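Exo-1,5-alpha-L-arabinofuranobiosidase (PDB 2YDT) probably works as an exo-acting glycoside hydrolase that releases arabinobiose from the ends of alpha-1,5-linked L-arabinan chains. Local coordinates at residues 198-203 against 223-228; 42-47 against 55-60; 117-122 against 143-148. All blocks are in the same frame, centred on the assembly; numbering follows the deposited sequence.

Interaction 1. Residues 198-203 against 223-228; sequences VDDTKY and YIYVYE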
loop_
_atom_site.group_PDB
_atom_site.type_symbol
_atom_site.label_atom_id
_atom_site.label_comp_id
_atom_site.label_asym_id
_atom_site.label_seq_id
_atom_site.Cartn_x
_atom_site.Cartn_y
_atom_site.Cartn_z
ATOM N N VAL A 198 2.862 -12.084 -14.349
ATOM C CA VAL A 198 1.666 -12.928 -14.194
ATOM C C VAL A 198 0.472 -12.020 -13.894
ATOM O O VAL A 198 0.533 -11.204 -12.966
ATOM C CB VAL A 198 1.829 -13.927 -13.067
ATOM C CG1 VAL A 198 0.552 -14.809 -12.825
ATOM C CG2 VAL A 198 3.098 -14.832 -13.281
ATOM N N ASP A 199 -0.621 -12.185 -14.646
ATOM C CA ASP A 199 -1.834 -11.389 -14.395
ATOM C C ASP A 199 -2.539 -11.849 -13.123
ATOM O O ASP A 199 -2.672 -13.075 -12.866
ATOM C CB ASP A 199 -2.791 -11.500 -15.563
ATOM C CG ASP A 199 -2.288 -10.781 -16.817
ATOM O OD1 ASP A 199 -1.305 -10.011 -16.756
ATOM O OD2 ASP A 199 -2.787 -11.102 -17.925
ATOM N N ASP A 200 -2.983 -10.868 -12.319
ATOM C CA ASP A 200 -3.685 -11.094 -11.068
ATOM C C ASP A 200 -5.189 -10.790 -11.159
ATOM O O ASP A 200 -5.975 -11.410 -10.436
ATOM C CB ASP A 200 -3.092 -10.249 -9.938
ATOM C CG ASP A 200 -1.687 -10.654 -9.570
ATOM O OD1 ASP A 200 -1.389 -11.862 -9.589
ATOM O OD2 ASP A 200 -0.889 -9.721 -9.271
ATOM N N THR A 201 -5.553 -9.783 -11.953
ATOM C CA THR A 201 -6.939 -9.329 -12.071
ATOM C C THR A 201 -6.998 -8.434 -13.292
ATOM O O THR A 201 -6.190 -7.524 -13.459
ATOM C CB THR A 201 -7.424 -8.562 -10.793
ATOM O OG1 THR A 201 -7.843 -9.499 -9.799
ATOM C CG2 THR A 201 -8.595 -7.627 -11.096
ATOM N N LYS A 202 -7.944 -8.721 -14.179
ATOM C CA LYS A 202 -8.161 -7.927 -15.371
ATOM C C LYS A 202 -9.600 -8.092 -15.830
ATOM O O LYS A 202 -10.235 -9.095 -15.548
ATOM C CB LYS A 202 -7.224 -8.323 -16.505
ATOM C CG LYS A 202 -7.370 -9.742 -17.002
ATOM C CD LYS A 202 -6.175 -10.102 -17.885
ATOM C CE LYS A 202 -6.262 -11.529 -18.378
ATOM N NZ LYS A 202 -5.040 -11.838 -19.159
ATOM N N TYR A 203 -10.099 -7.094 -16.540
ATOM C CA TYR A 203 -11.497 -7.024 -16.946
ATOM C C TYR A 203 -11.636 -6.778 -18.452
ATOM O O TYR A 203 -10.940 -5.996 -19.027
ATOM C CB TYR A 203 -12.222 -5.956 -16.126
ATOM C CG TYR A 203 -12.412 -6.386 -14.694
ATOM C CD1 TYR A 203 -13.427 -7.256 -14.312
ATOM C CD2 TYR A 203 -11.521 -5.995 -13.696
ATOM C CE1 TYR A 203 -13.570 -7.667 -13.024
ATOM C CE2 TYR A 203 -11.650 -6.418 -12.410
ATOM C CZ TYR A 203 -12.691 -7.260 -12.044
ATOM O OH TYR A 203 -12.831 -7.725 -10.761
ATOM N N TYR A 223 -5.481 -16.378 1.384
ATOM C CA TYR A 223 -5.030 -15.003 1.286
ATOM C C TYR A 223 -6.144 -14.160 0.735
ATOM O O TYR A 223 -6.913 -14.647 -0.114
ATOM C CB TYR A 223 -3.840 -14.887 0.340
ATOM C CG TYR A 223 -2.598 -15.526 0.862
ATOM C CD1 TYR A 223 -1.610 -14.772 1.505
ATOM C CD2 TYR A 223 -2.409 -16.880 0.739
ATOM C CE1 TYR A 223 -0.447 -15.359 1.962
ATOM C CE2 TYR A 223 -1.244 -17.493 1.222
ATOM C CZ TYR A 223 -0.294 -16.735 1.839
ATOM O OH TYR A 223 0.838 -17.359 2.303
ATOM N N ILE A 224 -6.256 -12.928 1.236
ATOM C CA ILE A 224 -7.203 -11.952 0.685
ATOM C C ILE A 224 -6.435 -10.882 -0.100
ATOM O O ILE A 224 -5.491 -10.296 0.407
ATOM C CB ILE A 224 -8.102 -11.340 1.780
ATOM C CG1 ILE A 224 -9.184 -10.454 1.149
ATOM C CG2 ILE A 224 -7.262 -10.612 2.877
ATOM C CD1 ILE A 224 -10.230 -9.896 2.159
ATOM N N TYR A 225 -6.895 -10.675 -1.326
ATOM C CA TYR A 225 -6.356 -9.705 -2.283
ATOM C C TYR A 225 -7.370 -8.601 -2.433
ATOM O O TYR A 225 -8.491 -8.865 -2.887
ATOM C CB TYR A 225 -6.171 -10.428 -3.602
ATOM C CG TYR A 225 -5.605 -9.642 -4.775
ATOM C CD1 TYR A 225 -4.247 -9.419 -4.849
ATOM C CD2 TYR A 225 -6.408 -9.164 -5.774
ATOM C CE1 TYR A 225 -3.691 -8.712 -5.932
ATOM C CE2 TYR A 225 -5.883 -8.471 -6.879
ATOM C CZ TYR A 225 -4.512 -8.256 -6.933
ATOM O OH TYR A 225 -4.003 -7.568 -8.011
ATOM N N VAL A 226 -6.959 -7.353 -2.166
ATOM C CA VAL A 226 -7.853 -6.216 -2.150
ATOM C C VAL A 226 -7.391 -5.173 -3.153
ATOM O O VAL A 226 -6.166 -4.974 -3.347
ATOM C CB VAL A 226 -7.945 -5.630 -0.709
ATOM C CG1 VAL A 226 -8.833 -4.378 -0.668
ATOM C CG2 VAL A 226 -8.516 -6.739 0.265
ATOM N N TYR A 227 -8.349 -4.519 -3.804
ATOM C CA TYR A 227 -8.062 -3.543 -4.828
ATOM C C TYR A 227 -9.208 -2.594 -5.035
ATOM O O TYR A 227 -10.322 -2.892 -4.607
ATOM C CB TYR A 227 -7.684 -4.177 -6.173
ATOM C CG TYR A 227 -8.690 -5.148 -6.759
ATOM C CD1 TYR A 227 -9.541 -4.780 -7.785
ATOM C CD2 TYR A 227 -8.789 -6.426 -6.277
ATOM C CE1 TYR A 227 -10.486 -5.697 -8.313
ATOM C CE2 TYR A 227 -9.728 -7.323 -6.790
ATOM C CZ TYR A 227 -10.529 -6.967 -7.827
ATOM O OH TYR A 227 -11.439 -7.865 -8.346
ATOM N N GLU A 228 -8.926 -1.467 -5.686
ATOM C CA GLU A 228 -10.038 -0.605 -6.173
ATOM C C GLU A 228 -10.385 -1.038 -7.599
ATOM O O GLU A 228 -9.515 -1.173 -8.472
ATOM C CB GLU A 228 -9.694 0.883 -6.072
ATOM C CG GLU A 228 -8.596 1.367 -7.027
ATOM C CD GLU A 228 -8.420 2.915 -7.051
ATOM O OE1 GLU A 228 -8.941 3.590 -6.122
ATOM O OE2 GLU A 228 -7.779 3.440 -7.989
HETATM O O HOH W 1 -1.411 -7.189 -8.438
#
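The methyl CG2 of T201 leans on the phenol ring of Y227 in an off-centre CH-pi contact, 4.2 Å from the ring centroid. Beyond it the Y203 and Y227 side chains reach toward each other tip to tip, and Y203 OH and Y227 OH share a hydrogen bond of 2.8 Å, each oxygen lying in the plane of the other ring. Strand 198-201 is the outermost strand of one four-stranded antiparallel sheet and 223-228 belongs to the next, as in neighbouring blades of a beta-propeller. The strands come no nearer than 9.7 Å between axes, at 76°, so the two segments meet through side chains, without backbone hydrogen bonds. A classic beta bulge, in which D200 and T201 both face L183, turns these two consecutive side chains toward the other blade.

Long, flat tyrosines suit this spacing. Y225, with CG anti to the backbone N (chi1 -179°), extends its ring until OH meets D200 CB at 3.4 Å, while Y225 CE2 lies 3.7 Å from T201 OG1, itself bonded to D200 O. Y227 reaches the same gap with CG between its backbone N and carbonyl carbon (chi1 56°), and L183 packs against both rings. At the other end of the contact a water bridges D200 OD2 and Y225 OH, 2.7 Å from each; it lies at the edge of the Y225 ring, in its plane. The other carboxylate oxygen, D200 OD1, is held by H185.

R248 bonds both Y203 OH and Y227 OH, and H261 is a further partner of Y203 OH, so this phenol pair is woven into a polar network. The guanidinium probably polarises the phenols and would tend to lower their pKa; the interface joins ring and methyl packing to polar links on either flank.

Interaction 2. Residues 42-47 against 55-60; sequences LGTWEN and VWFPIV. With AHR (alpha-L-arabinofuranose), chain C.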
loop_
_atom_site.group_PDB
_atom_site.type_symbol
_atom_site.label_atom_id
_atom_site.label_comp_id
_atom_site.label_asym_id
_atom_site.label_seq_id
_atom_site.Cartn_x
_atom_site.Cartn_y
_atom_site.Cartn_z
ATOM N N LEU A 42 9.153 1.973 11.312
ATOM C CA LEU A 42 9.629 2.869 10.275
ATOM C C LEU A 42 8.430 3.367 9.489
ATOM O O LEU A 42 7.378 2.740 9.492
ATOM C CB LEU A 42 10.578 2.140 9.321
ATOM C CG LEU A 42 11.846 1.547 9.931
ATOM C CD1 LEU A 42 12.692 0.843 8.828
ATOM C CD2 LEU A 42 12.708 2.640 10.677
ATOM N N GLY A 43 8.595 4.530 8.891
ATOM C CA GLY A 43 7.579 5.119 8.057
ATOM C C GLY A 43 8.182 5.864 6.897
ATOM O O GLY A 43 9.323 6.345 6.992
ATOM N N THR A 44 7.380 6.045 5.828
ATOM C CA THR A 44 7.784 6.801 4.638
ATOM C C THR A 44 6.554 7.322 3.914
ATOM O O THR A 44 5.394 7.049 4.306
ATOM C CB THR A 44 8.651 5.916 3.715
ATOM O OG1 THR A 44 9.301 6.753 2.723
ATOM C CG2 THR A 44 7.813 4.810 3.018
ATOM N N TRP A 45 6.795 8.128 2.894
ATOM C CA TRP A 45 5.761 8.774 2.101
ATOM C C TRP A 45 6.381 9.374 0.868
ATOM O O TRP A 45 7.637 9.469 0.761
ATOM C CB TRP A 45 5.060 9.889 2.882
ATOM C CG TRP A 45 5.996 10.996 3.408
ATOM C CD1 TRP A 45 6.361 12.126 2.747
ATOM C CD2 TRP A 45 6.693 11.024 4.644
ATOM N NE1 TRP A 45 7.226 12.873 3.499
ATOM C CE2 TRP A 45 7.448 12.230 4.678
ATOM C CE3 TRP A 45 6.742 10.162 5.757
ATOM C CZ2 TRP A 45 8.244 12.584 5.764
ATOM C CZ3 TRP A 45 7.518 10.524 6.843
ATOM C CH2 TRP A 45 8.268 11.721 6.842
ATOM N N GLU A 46 5.521 9.762 -0.084
ATOM C CA GLU A 46 5.949 10.566 -1.263
ATOM C C GLU A 46 6.229 11.975 -0.782
ATOM O O GLU A 46 5.353 12.610 -0.211
ATOM C CB GLU A 46 4.861 10.634 -2.328
ATOM C CG GLU A 46 4.475 9.298 -2.930
ATOM C CD GLU A 46 3.262 9.334 -3.851
ATOM O OE1 GLU A 46 2.583 10.354 -3.967
ATOM O OE2 GLU A 46 2.992 8.279 -4.449
ATOM N N ASN A 47 7.425 12.501 -1.074
ATOM C CA ASN A 47 7.889 13.775 -0.536
ATOM C C ASN A 47 8.174 14.715 -1.706
ATOM O O ASN A 47 9.123 14.522 -2.476
ATOM C CB ASN A 47 9.145 13.478 0.284
ATOM C CG ASN A 47 9.598 14.640 1.159
ATOM O OD1 ASN A 47 8.925 14.959 2.138
ATOM N ND2 ASN A 47 10.779 15.224 0.847
ATOM N N VAL A 55 13.894 14.078 -5.959
ATOM C CA VAL A 55 13.082 13.600 -4.837
ATOM C C VAL A 55 13.567 12.249 -4.281
ATOM O O VAL A 55 14.178 11.429 -4.974
ATOM C CB VAL A 55 11.581 13.518 -5.182
ATOM C CG1 VAL A 55 11.011 14.947 -5.417
ATOM C CG2 VAL A 55 11.348 12.608 -6.416
ATOM N N TRP A 56 13.290 12.048 -3.004
ATOM C CA TRP A 56 13.703 10.852 -2.260
ATOM C C TRP A 56 12.544 10.417 -1.368
ATOM O O TRP A 56 11.605 11.190 -1.133
ATOM C CB TRP A 56 14.925 11.142 -1.397
ATOM C CG TRP A 56 14.653 12.180 -0.345
ATOM C CD1 TRP A 56 14.201 11.960 0.938
ATOM C CD2 TRP A 56 14.760 13.607 -0.486
ATOM N NE1 TRP A 56 13.984 13.150 1.577
ATOM C CE2 TRP A 56 14.310 14.181 0.730
ATOM C CE3 TRP A 56 15.152 14.443 -1.524
ATOM C CZ2 TRP A 56 14.335 15.559 0.958
ATOM C CZ3 TRP A 56 15.125 15.821 -1.319
ATOM C CH2 TRP A 56 14.724 16.361 -0.081
ATOM N N PHE A 57 12.645 9.208 -0.829
ATOM C CA PHE A 57 11.670 8.746 0.161
ATOM C C PHE A 57 12.290 8.963 1.544
ATOM O O PHE A 57 13.261 8.258 1.910
ATOM C CB PHE A 57 11.340 7.265 -0.005
ATOM C CG PHE A 57 10.680 6.917 -1.319
ATOM C CD1 PHE A 57 9.671 7.703 -1.862
ATOM C CD2 PHE A 57 10.978 5.715 -1.927
ATOM C CE1 PHE A 57 9.030 7.330 -3.062
ATOM C CE2 PHE A 57 10.317 5.309 -3.122
ATOM C CZ PHE A 57 9.352 6.157 -3.684
ATOM N N PRO A 58 11.694 9.852 2.370
ATOM C CA PRO A 58 12.189 9.960 3.761
ATOM C C PRO A 58 11.910 8.686 4.591
ATOM O O PRO A 58 10.895 7.993 4.388
ATOM C CB PRO A 58 11.389 11.136 4.332
ATOM C CG PRO A 58 10.730 11.804 3.160
ATOM C CD PRO A 58 10.552 10.747 2.124
ATOM N N ILE A 59 12.807 8.367 5.518
ATOM C CA ILE A 59 12.599 7.269 6.455
ATOM C C ILE A 59 12.617 7.808 7.861
ATOM O O ILE A 59 13.654 8.307 8.326
ATOM C CB ILE A 59 13.684 6.175 6.274
ATOM C CG1 ILE A 59 13.596 5.620 4.841
ATOM C CG2 ILE A 59 13.523 5.028 7.345
ATOM C CD1 ILE A 59 12.366 4.706 4.548
ATOM N N VAL A 60 11.467 7.699 8.521
ATOM C CA VAL A 60 11.328 8.056 9.943
ATOM C C VAL A 60 11.271 6.816 10.810
ATOM O O VAL A 60 10.873 5.737 10.380
ATOM C CB VAL A 60 10.114 8.963 10.216
ATOM C CG1 VAL A 60 10.325 10.324 9.563
ATOM C CG2 VAL A 60 8.819 8.320 9.724
HETATM O O5 AHR C . 0.876 8.172 -6.000
HETATM C C5 AHR C . 0.695 9.376 -6.764
HETATM C C4 AHR C . -0.470 9.263 -7.717
HETATM O O4 AHR C . -0.278 8.266 -8.700
HETATM C C3 AHR C . -0.672 10.527 -8.574
HETATM O O3 AHR C . -1.373 11.590 -7.880
HETATM C C2 AHR C . -1.529 9.994 -9.696
HETATM O O2 AHR C . -1.410 10.690 -10.945
HETATM C C1 AHR C . -1.065 8.568 -9.823
HETATM O O HOH W 2 9.422 11.174 -2.929
HETATM O O HOH W 3 11.796 14.428 -1.875
#
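With CG between its backbone N and carbonyl carbon (chi1 58°), W45 swings its indole back across P58, while N47, CG anti to the backbone N (chi1 -168°), sets its amide beside the same proline. P58 CG lies over one face of the indole, 3.6 Å from W45 CE2, and P58 CB makes a CH-pi contact with the six-membered ring. W45 NE1 donates to N47 OD1 at 3.0 Å, which helps hold the indole's rotation.

The two strands form an antiparallel hairpin. G43 and V60 are a hydrogen-bonded pair, with G43 N to V60 O and V60 N to G43 O both 3.0 Å; glycine suits a place where a CB would press on V60 CG2. P58 has no N-H, but its carbonyl oxygen accepts a short bond from T44 OG1, 2.6 Å. Where the strands part, a water over the W56 ring links N47 O and N47 ND2 to W56 N.

E46 points away from the partner strand; its OE2 accepts from O5 of the arabinofuranose at 2.6 Å and from Q87 N, while OE1 bonds Y48 OH. W45 packing on P58 thus backs a strand whose next residue offers its carboxylate to a sugar hydroxyl.

Interaction 3. Residues 117-122 against 143-148; sequences SETLIE and GEALPN. With SO4 (sulfate ion), chain E.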
loop_
_atom_site.group_PDB
_atom_site.type_symbol
_atom_site.label_atom_id
_atom_site.label_comp_id
_atom_site.label_asym_id
_atom_site.label_seq_id
_atom_site.Cartn_x
_atom_site.Cartn_y
_atom_site.Cartn_z
ATOM N N SER A 117 7.853 11.284 -17.605
ATOM C CA SER A 117 7.839 10.577 -18.899
ATOM C C SER A 117 7.967 9.047 -18.852
ATOM O O SER A 117 7.613 8.335 -19.830
ATOM C CB SER A 117 8.932 11.187 -19.777
ATOM O OG SER A 117 10.229 11.025 -19.275
ATOM N N GLU A 118 8.496 8.515 -17.740
ATOM C CA GLU A 118 8.673 7.069 -17.550
ATOM C C GLU A 118 8.396 6.678 -16.100
ATOM O O GLU A 118 8.379 7.552 -15.215
ATOM C CB GLU A 118 10.096 6.627 -17.924
ATOM C CG GLU A 118 10.487 6.973 -19.356
ATOM C CD GLU A 118 11.846 6.436 -19.734
ATOM O OE1 GLU A 118 11.999 5.209 -19.809
ATOM O OE2 GLU A 118 12.759 7.256 -19.965
ATOM N N THR A 119 8.144 5.387 -15.897
ATOM C CA THR A 119 7.937 4.788 -14.575
ATOM C C THR A 119 8.825 3.572 -14.418
ATOM O O THR A 119 8.997 2.803 -15.345
ATOM C CB THR A 119 6.454 4.425 -14.350
ATOM O OG1 THR A 119 5.949 3.787 -15.531
ATOM C CG2 THR A 119 5.593 5.667 -14.098
ATOM N N LEU A 120 9.426 3.419 -13.247
ATOM C CA LEU A 120 10.333 2.324 -13.006
ATOM C C LEU A 120 10.259 1.866 -11.544
ATOM O O LEU A 120 10.774 2.545 -10.639
ATOM C CB LEU A 120 11.749 2.745 -13.416
ATOM C CG LEU A 120 12.912 1.763 -13.264
ATOM C CD1 LEU A 120 12.612 0.367 -13.827
ATOM C CD2 LEU A 120 14.172 2.393 -13.894
ATOM N N ILE A 121 9.628 0.706 -11.336
ATOM C CA ILE A 121 9.529 0.123 -10.024
ATOM C C ILE A 121 10.898 -0.488 -9.670
ATOM O O ILE A 121 11.405 -1.359 -10.379
ATOM C CB ILE A 121 8.361 -0.910 -9.902
ATOM C CG1 ILE A 121 7.010 -0.179 -10.026
ATOM C CG2 ILE A 121 8.473 -1.650 -8.587
ATOM C CD1 ILE A 121 5.781 -1.122 -10.187
ATOM N N GLU A 122 11.433 -0.060 -8.514
ATOM C CA GLU A 122 12.756 -0.413 -7.988
ATOM C C GLU A 122 12.609 -1.119 -6.677
ATOM O O GLU A 122 11.610 -0.946 -5.978
ATOM C CB GLU A 122 13.573 0.865 -7.683
ATOM C CG GLU A 122 13.664 1.897 -8.815
ATOM C CD GLU A 122 14.623 1.467 -9.889
ATOM O OE1 GLU A 122 14.492 0.318 -10.346
ATOM O OE2 GLU A 122 15.494 2.278 -10.294
ATOM N N GLY A 143 5.759 3.359 -19.024
ATOM C CA GLY A 143 5.704 4.669 -19.663
ATOM C C GLY A 143 5.247 5.798 -18.767
ATOM O O GLY A 143 5.491 5.802 -17.557
ATOM N N GLU A 144 4.586 6.781 -19.368
ATOM C CA GLU A 144 4.350 8.068 -18.766
ATOM C C GLU A 144 3.428 7.958 -17.550
ATOM O O GLU A 144 2.371 7.323 -17.605
ATOM C CB GLU A 144 3.681 8.974 -19.818
ATOM C CG GLU A 144 3.354 10.341 -19.310
ATOM C CD GLU A 144 2.867 11.310 -20.369
ATOM O OE1 GLU A 144 2.987 12.518 -20.105
ATOM O OE2 GLU A 144 2.401 10.870 -21.430
ATOM N N ALA A 145 3.826 8.612 -16.468
ATOM C CA ALA A 145 3.161 8.510 -15.166
ATOM C C ALA A 145 1.928 9.371 -15.027
ATOM O O ALA A 145 1.833 10.165 -14.094
ATOM C CB ALA A 145 4.204 8.851 -14.034
ATOM N N LEU A 146 0.943 9.154 -15.911
ATOM C CA LEU A 146 -0.392 9.713 -15.760
ATOM C C LEU A 146 -1.390 8.590 -15.910
ATOM O O LEU A 146 -1.186 7.699 -16.733
ATOM C CB LEU A 146 -0.671 10.788 -16.839
ATOM C CG LEU A 146 0.211 12.007 -16.834
ATOM C CD1 LEU A 146 -0.122 12.844 -18.103
ATOM C CD2 LEU A 146 -0.002 12.790 -15.574
ATOM N N PRO A 147 -2.462 8.580 -15.088
ATOM C CA PRO A 147 -3.402 7.430 -15.080
ATOM C C PRO A 147 -4.464 7.522 -16.176
ATOM O O PRO A 147 -5.678 7.575 -15.889
ATOM C CB PRO A 147 -4.055 7.529 -13.685
ATOM C CG PRO A 147 -4.058 9.009 -13.448
ATOM C CD PRO A 147 -2.740 9.512 -13.978
ATOM N N ASN A 148 -3.993 7.621 -17.413
ATOM C CA ASN A 148 -4.820 7.870 -18.588
ATOM C C ASN A 148 -4.810 6.655 -19.499
ATOM O O ASN A 148 -3.771 6.035 -19.701
ATOM C CB ASN A 148 -4.254 9.055 -19.373
ATOM C CG ASN A 148 -4.352 10.394 -18.613
ATOM O OD1 ASN A 148 -5.060 10.518 -17.611
ATOM N ND2 ASN A 148 -3.700 11.423 -19.165
HETATM S S SO4 E . 3.673 5.875 -23.056
HETATM O O1 SO4 E . 5.072 6.276 -22.895
HETATM O O2 SO4 E . 3.618 4.536 -23.600
HETATM O O3 SO4 E . 3.003 5.979 -21.774
HETATM O O4 SO4 E . 3.017 6.761 -24.053
#
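The outer edge of a propeller blade is where this contact lies: strand 119-122 pairs with the blade's outermost strand, 134-142, and residues 143-148 are the start of the loop that leaves that strand for the next blade. T119, first residue of its strand, meets the loop as it departs. Its OG1 donates to G143 O at 2.9 Å, and its CG2 touches A145 CB at 3.5 Å, tighter than usual for two methyl groups.

The torsion explains how one small side chain does both. OG1 stands between the backbone N and the carbonyl carbon (chi1 45°), which sends the hydroxyl to the glycine carbonyl and leaves the methyl to face A145. V154 N, at the beginning of the next blade, also bonds T119 OG1, so a single threonine hydroxyl ties the loop's two ends together. Threonine suits the place because it offers a hydroxyl and a methyl from one branched carbon.

Backbone groups complete the contact. E118 CA approaches G143 O at 3.4 Å, and E144 CA approaches S117 O at the same distance, both as CA-H...O contacts. E144 N lies 3.4 Å from S117 O at an angle too poor for a bond, and donates to O3 of a sulfate, probably from the crystallisation liquor, at 3.0 Å in a fairly straight bond of 160°; T152 holds the same ion. Beyond, A145 and P147 each centre an inverse gamma turn, closed by weak bonds such as L146 N to E144 O, 2.9 Å.

A145 also rests on W155. The polar and methyl contacts of T119 thus help hold the start of a loop whose later residue P147 lines the pocket for both the arabinofuranose and the iminosugar, while the sulfate suggests that E144 N can receive an anion.

Six four-stranded antiparallel sheets form the framework of the chain, as in the six-bladed propeller of sialidase-like enzymes. Interaction 2 lies within one blade, interaction 3 at the exit from the following one, and interaction 1 between two blades further along. Interactions 1 and 2 fall on opposite sides of the chain's centre, their own centres 26 Å apart; interaction 3 is about 20 Å from the former and 19 Å from the latter, centre to centre. Each has a segment that contributes a pocket residue, though interactions 1 and 3 lie away from the site: E46 and P147 contact the arabinofuranose, P147 and E228 the iminosugar, and the A145 side chain is about 7 Å from the arabinofuranose.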